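Local coordinates for protein integrase (Bovine immunodeficiency virus, PDB 3KKS) that probably inserts the viral DNA copy into host DNA through its RNase H-like catalytic core, at residues R97-Y109 and A119-R131. Residues are numbered along the deposited sequence; the frame is centred on the assembly and turned at random.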
loop_
_atom_site.group_PDB
_atom_site.type_symbol
_atom_site.label_atom_id
_atom_site.label_comp_id
_atom_site.label_asym_id
_atom_site.label_seq_id
_atom_site.Cartn_x
_atom_site.Cartn_y
_atom_site.Cartn_z
ATOM N N ARG A 97 -1.322 1.285 -11.797
ATOM C CA ARG A 97 -1.687 2.687 -11.927
ATOM C C ARG A 97 -1.373 3.474 -10.650
ATOM O O ARG A 97 -0.885 4.599 -10.715
ATOM C CB ARG A 97 -3.172 2.814 -12.263
ATOM C CG ARG A 97 -3.650 4.249 -12.382
ATOM C CD ARG A 97 -5.115 4.337 -12.813
ATOM N NE ARG A 97 -5.993 3.538 -11.959
ATOM C CZ ARG A 97 -7.126 3.978 -11.419
ATOM N NH1 ARG A 97 -7.850 3.165 -10.659
ATOM N NH2 ARG A 97 -7.533 5.227 -11.621
ATOM N N ALA A 98 -1.651 2.881 -9.493
ATOM C CA ALA A 98 -1.390 3.548 -8.220
ATOM C C ALA A 98 0.091 3.870 -8.040
ATOM O O ALA A 98 0.438 4.960 -7.600
ATOM C CB ALA A 98 -1.884 2.678 -7.054
ATOM N N HIS A 99 0.966 2.930 -8.369
ATOM C CA HIS A 99 2.402 3.166 -8.226
ATOM C C HIS A 99 2.866 4.292 -9.133
ATOM O O HIS A 99 3.743 5.071 -8.774
ATOM C CB HIS A 99 3.195 1.896 -8.547
ATOM C CG HIS A 99 3.268 0.927 -7.408
ATOM N ND1 HIS A 99 4.435 0.684 -6.716
ATOM C CD2 HIS A 99 2.319 0.156 -6.831
ATOM C CE1 HIS A 99 4.200 -0.199 -5.760
ATOM N NE2 HIS A 99 2.925 -0.535 -5.808
ATOM N N ARG A 100 2.269 4.363 -10.316
ATOM C CA ARG A 100 2.601 5.389 -11.296
ATOM C C ARG A 100 2.114 6.743 -10.790
ATOM O O ARG A 100 2.858 7.719 -10.783
ATOM C CB ARG A 100 1.936 5.043 -12.636
ATOM C CG ARG A 100 2.496 5.765 -13.841
ATOM C CD ARG A 100 1.978 7.184 -13.937
ATOM N NE ARG A 100 0.517 7.240 -13.964
ATOM C CZ ARG A 100 -0.248 6.592 -14.840
ATOM N NH1 ARG A 100 0.304 5.826 -15.773
ATOM N NH2 ARG A 100 -1.572 6.711 -14.784
ATOM N N ASP A 101 0.862 6.785 -10.354
ATOM C CA ASP A 101 0.266 8.009 -9.840
ATOM C C ASP A 101 1.000 8.502 -8.591
ATOM O O ASP A 101 1.121 9.704 -8.367
ATOM C CB ASP A 101 -1.208 7.768 -9.511
ATOM C CG ASP A 101 -2.053 7.557 -10.751
ATOM O OD1 ASP A 101 -3.242 7.208 -10.613
ATOM O OD2 ASP A 101 -1.528 7.746 -11.866
ATOM N N LEU A 102 1.483 7.569 -7.781
ATOM C CA LEU A 102 2.200 7.919 -6.570
ATOM C C LEU A 102 3.511 8.583 -6.945
ATOM O O LEU A 102 3.913 9.584 -6.345
ATOM C CB LEU A 102 2.483 6.666 -5.733
ATOM C CG LEU A 102 3.151 6.929 -4.384
ATOM C CD1 LEU A 102 2.208 7.741 -3.518
ATOM C CD2 LEU A 102 3.512 5.612 -3.695
ATOM N N LYS A 103 4.185 8.008 -7.938
ATOM C CA LYS A 103 5.452 8.544 -8.395
ATOM C C LYS A 103 5.262 9.930 -9.010
ATOM O O LYS A 103 6.137 10.780 -8.893
ATOM C CB LYS A 103 6.095 7.575 -9.386
ATOM C CG LYS A 103 6.511 6.261 -8.730
ATOM C CD LYS A 103 7.055 5.257 -9.737
ATOM C CE LYS A 103 7.478 3.957 -9.058
ATOM N NZ LYS A 103 8.571 4.182 -8.074
ATOM N N ASP A 104 4.112 10.165 -9.633
ATOM C CA ASP A 104 3.820 11.470 -10.223
ATOM C C ASP A 104 3.628 12.508 -9.111
ATOM O O ASP A 104 4.123 13.628 -9.207
ATOM C CB ASP A 104 2.555 11.396 -11.093
ATOM C CG ASP A 104 2.753 10.548 -12.345
ATOM O OD1 ASP A 104 1.741 10.141 -12.969
ATOM O OD2 ASP A 104 3.924 10.298 -12.709
ATOM N N ARG A 105 2.917 12.130 -8.049
ATOM C CA ARG A 105 2.678 13.048 -6.937
ATOM C C ARG A 105 3.985 13.333 -6.202
ATOM O O ARG A 105 4.243 14.459 -5.773
ATOM C CB ARG A 105 1.665 12.455 -5.958
ATOM C CG ARG A 105 0.279 12.213 -6.549
ATOM C CD ARG A 105 -0.391 13.513 -6.982
ATOM N NE ARG A 105 -1.786 13.292 -7.363
ATOM C CZ ARG A 105 -2.176 12.779 -8.526
ATOM N NH1 ARG A 105 -1.273 12.440 -9.432
ATOM N NH2 ARG A 105 -3.468 12.594 -8.776
ATOM N N LEU A 106 4.805 12.300 -6.063
ATOM C CA LEU A 106 6.098 12.416 -5.405
ATOM C C LEU A 106 6.943 13.428 -6.168
ATOM O O LEU A 106 7.554 14.317 -5.576
ATOM C CB LEU A 106 6.789 11.049 -5.385
ATOM C CG LEU A 106 7.221 10.415 -4.053
ATOM C CD1 LEU A 106 6.382 10.931 -2.898
ATOM C CD2 LEU A 106 7.114 8.905 -4.159
ATOM N N ALA A 107 6.968 13.306 -7.487
ATOM C CA ALA A 107 7.745 14.233 -8.297
ATOM C C ALA A 107 7.277 15.659 -8.057
ATOM O O ALA A 107 8.070 16.595 -8.095
ATOM C CB ALA A 107 7.608 13.891 -9.770
ATOM N N ALA A 108 5.987 15.833 -7.807
ATOM C CA ALA A 108 5.465 17.169 -7.581
ATOM C C ALA A 108 5.782 17.731 -6.200
ATOM O O ALA A 108 6.291 18.843 -6.081
ATOM C CB ALA A 108 3.960 17.184 -7.814
ATOM N N TYR A 109 5.511 16.957 -5.157
ATOM C CA TYR A 109 5.716 17.437 -3.800
ATOM C C TYR A 109 7.128 17.479 -3.221
ATOM O O TYR A 109 7.380 18.246 -2.298
ATOM C CB TYR A 109 4.799 16.659 -2.854
ATOM C CG TYR A 109 3.321 16.881 -3.123
ATOM C CD1 TYR A 109 2.760 18.162 -3.058
ATOM C CD2 TYR A 109 2.477 15.813 -3.418
ATOM C CE1 TYR A 109 1.393 18.367 -3.275
ATOM C CE2 TYR A 109 1.113 16.008 -3.640
ATOM C CZ TYR A 109 0.577 17.283 -3.564
ATOM O OH TYR A 109 -0.777 17.469 -3.761
ATOM N N ALA A 119 6.887 14.600 1.802
ATOM C CA ALA A 119 6.436 14.603 0.416
ATOM C C ALA A 119 5.541 13.387 0.160
ATOM O O ALA A 119 4.557 13.482 -0.576
ATOM C CB ALA A 119 7.629 14.581 -0.535
ATOM N N LEU A 120 5.882 12.254 0.771
ATOM C CA LEU A 120 5.113 11.019 0.606
ATOM C C LEU A 120 3.715 11.155 1.226
ATOM O O LEU A 120 2.719 10.712 0.656
ATOM C CB LEU A 120 5.863 9.828 1.238
ATOM C CG LEU A 120 5.131 8.475 1.166
ATOM C CD1 LEU A 120 4.806 8.145 -0.287
ATOM C CD2 LEU A 120 5.987 7.368 1.775
ATOM N N SER A 121 3.647 11.769 2.400
ATOM C CA SER A 121 2.371 11.993 3.072
ATOM C C SER A 121 1.440 12.823 2.189
ATOM O O SER A 121 0.271 12.486 2.010
ATOM C CB SER A 121 2.590 12.729 4.399
ATOM O OG SER A 121 3.079 11.850 5.392
ATOM N N LEU A 122 1.951 13.917 1.641
ATOM C CA LEU A 122 1.121 14.761 0.786
ATOM C C LEU A 122 0.720 14.027 -0.490
ATOM O O LEU A 122 -0.376 14.229 -1.008
ATOM C CB LEU A 122 1.855 16.048 0.424
ATOM C CG LEU A 122 2.111 17.066 1.536
ATOM C CD1 LEU A 122 2.873 18.243 0.937
ATOM C CD2 LEU A 122 0.801 17.548 2.138
ATOM N N ALA A 123 1.615 13.185 -0.998
ATOM C CA ALA A 123 1.324 12.427 -2.207
ATOM C C ALA A 123 0.185 11.438 -1.948
ATOM O O ALA A 123 -0.637 11.195 -2.831
ATOM C CB ALA A 123 2.568 11.680 -2.679
ATOM N N LEU A 124 0.134 10.878 -0.735
ATOM C CA LEU A 124 -0.904 9.911 -0.379
ATOM C C LEU A 124 -2.252 10.582 -0.135
ATOM O O LEU A 124 -3.294 10.042 -0.482
ATOM C CB LEU A 124 -0.485 9.116 0.865
ATOM C CG LEU A 124 0.711 8.187 0.625
ATOM C CD1 LEU A 124 1.319 7.730 1.944
ATOM C CD2 LEU A 124 0.244 6.990 -0.203
ATOM N N VAL A 125 -2.219 11.751 0.487
ATOM C CA VAL A 125 -3.420 12.519 0.757
ATOM C C VAL A 125 -4.073 12.894 -0.577
ATOM O O VAL A 125 -5.297 12.866 -0.725
ATOM C CB VAL A 125 -3.059 13.805 1.510
ATOM C CG1 VAL A 125 -4.214 14.787 1.463
ATOM C CG2 VAL A 125 -2.699 13.464 2.941
ATOM N N SER A 126 -3.223 13.257 -1.533
ATOM C CA SER A 126 -3.642 13.645 -2.871
ATOM C C SER A 126 -4.329 12.487 -3.586
ATOM O O SER A 126 -5.410 12.644 -4.154
ATOM C CB SER A 126 -2.411 14.094 -3.679
ATOM O OG SER A 126 -2.723 14.299 -5.048
ATOM N N LEU A 127 -3.688 11.326 -3.564
ATOM C CA LEU A 127 -4.222 10.136 -4.215
ATOM C C LEU A 127 -5.496 9.625 -3.584
ATOM O O LEU A 127 -6.434 9.240 -4.279
ATOM C CB LEU A 127 -3.190 9.004 -4.186
ATOM C CG LEU A 127 -1.879 9.244 -4.939
ATOM C CD1 LEU A 127 -0.978 8.045 -4.774
ATOM C CD2 LEU A 127 -2.171 9.489 -6.411
ATOM N N ASN A 128 -5.531 9.629 -2.259
ATOM C CA ASN A 128 -6.670 9.103 -1.536
ATOM C C ASN A 128 -7.831 10.028 -1.247
ATOM O O ASN A 128 -8.977 9.577 -1.176
ATOM C CB ASN A 128 -6.191 8.506 -0.219
ATOM C CG ASN A 128 -5.210 7.376 -0.424
ATOM O OD1 ASN A 128 -5.267 6.678 -1.434
ATOM N ND2 ASN A 128 -4.320 7.172 0.540
ATOM N N LYS A 129 -7.542 11.314 -1.093
ATOM C CA LYS A 129 -8.573 12.270 -0.740
ATOM C C LYS A 129 -8.796 13.441 -1.686
ATOM O O LYS A 129 -9.759 14.181 -1.514
ATOM C CB LYS A 129 -8.265 12.840 0.642
ATOM C CG LYS A 129 -8.122 11.807 1.745
ATOM C CD LYS A 129 -7.733 12.489 3.049
ATOM C CE LYS A 129 -7.959 11.587 4.240
ATOM N NZ LYS A 129 -7.601 12.300 5.494
ATOM N N LYS A 130 -7.934 13.629 -2.680
ATOM C CA LYS A 130 -8.110 14.785 -3.555
ATOM C C LYS A 130 -8.419 14.506 -5.015
ATOM O O LYS A 130 -8.154 15.334 -5.883
ATOM C CB LYS A 130 -6.887 15.696 -3.432
ATOM C CG LYS A 130 -6.755 16.293 -2.037
ATOM C CD LYS A 130 -5.467 17.057 -1.861
ATOM C CE LYS A 130 -5.475 17.824 -0.546
ATOM N NZ LYS A 130 -4.137 18.416 -0.240
ATOM N N ARG A 131 -8.984 13.339 -5.283
ATOM C CA ARG A 131 -9.365 12.966 -6.634
ATOM C C ARG A 131 -10.602 12.091 -6.508
ATOM O O ARG A 131 -10.745 11.332 -5.546
ATOM C CB ARG A 131 -8.234 12.200 -7.326
ATOM C CG ARG A 131 -7.882 10.902 -6.653
ATOM C CD ARG A 131 -6.390 10.691 -6.650
ATOM N NE ARG A 131 -5.921 9.896 -7.776
ATOM C CZ ARG A 131 -5.694 8.587 -7.732
ATOM N NH1 ARG A 131 -5.896 7.906 -6.617
ATOM N NH2 ARG A 131 -5.236 7.960 -8.805
HETATM O O HOH W 1 -5.145 13.624 -6.696
#
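Helices 89-109 and 116-129 pack against each other beside the sheet of the RNase H-like integrase core, meeting along Arg105, Tyr109, Ala119 and Ala123. The short segments cross at 129°, their axes coming within 8.6 Å, a closeness that suits alanine: Ala123 slips its methyl in among Leu102, Arg105, Leu106 and Tyr109, with CB 3.5 Å from Arg105 CB. Leu102 answers as a knob among Leu120, Ala123, Leu124 and Leu127. Having CG anti to the backbone N (chi1 -176°) carries its CD1 toward helix 116-129, where it meets Leu127 CD1 at 3.4 Å, closer than usual for two methyl groups. On this side the apolar layer continues into the sheet, where Leu102 touches Val19 and Leu120 touches Ile17. Tyr109 fits among Ala119, Leu122, Ala123 and Ser126; its flat ring offers a face to Leu122 CB, 3.9 Å from the centroid in a CH-pi contact, and an edge to Ser126 CB.

On the polar side, Arg105 bends at chi2 (-63°), bringing NE to the small Ser126 hydroxyl; it donates to OG at 2.7 Å, in the guanidinium plane though clearly bent at the hydrogen. A water accepts from Arg105 NH2, donates to Ser126 O and hydrogen-bonds Ser126 OG. Just past the helix, Arg131 folds back so that NH2 forms a salt bridge with Asp101 OD1 (2.8 Å), their planes nearly perpendicular. Branched Leu127 lays CD2 over one guanidinium face of both Arg105 and Arg131. Arg105 NH2 and Arg131 NE lie close, guanidinium planes at right angles; Asp101, also bridged to Arg100, which reaches Asp104 too, probably offsets part of this charge, so a close apolar seam gains a charged, water-linked border.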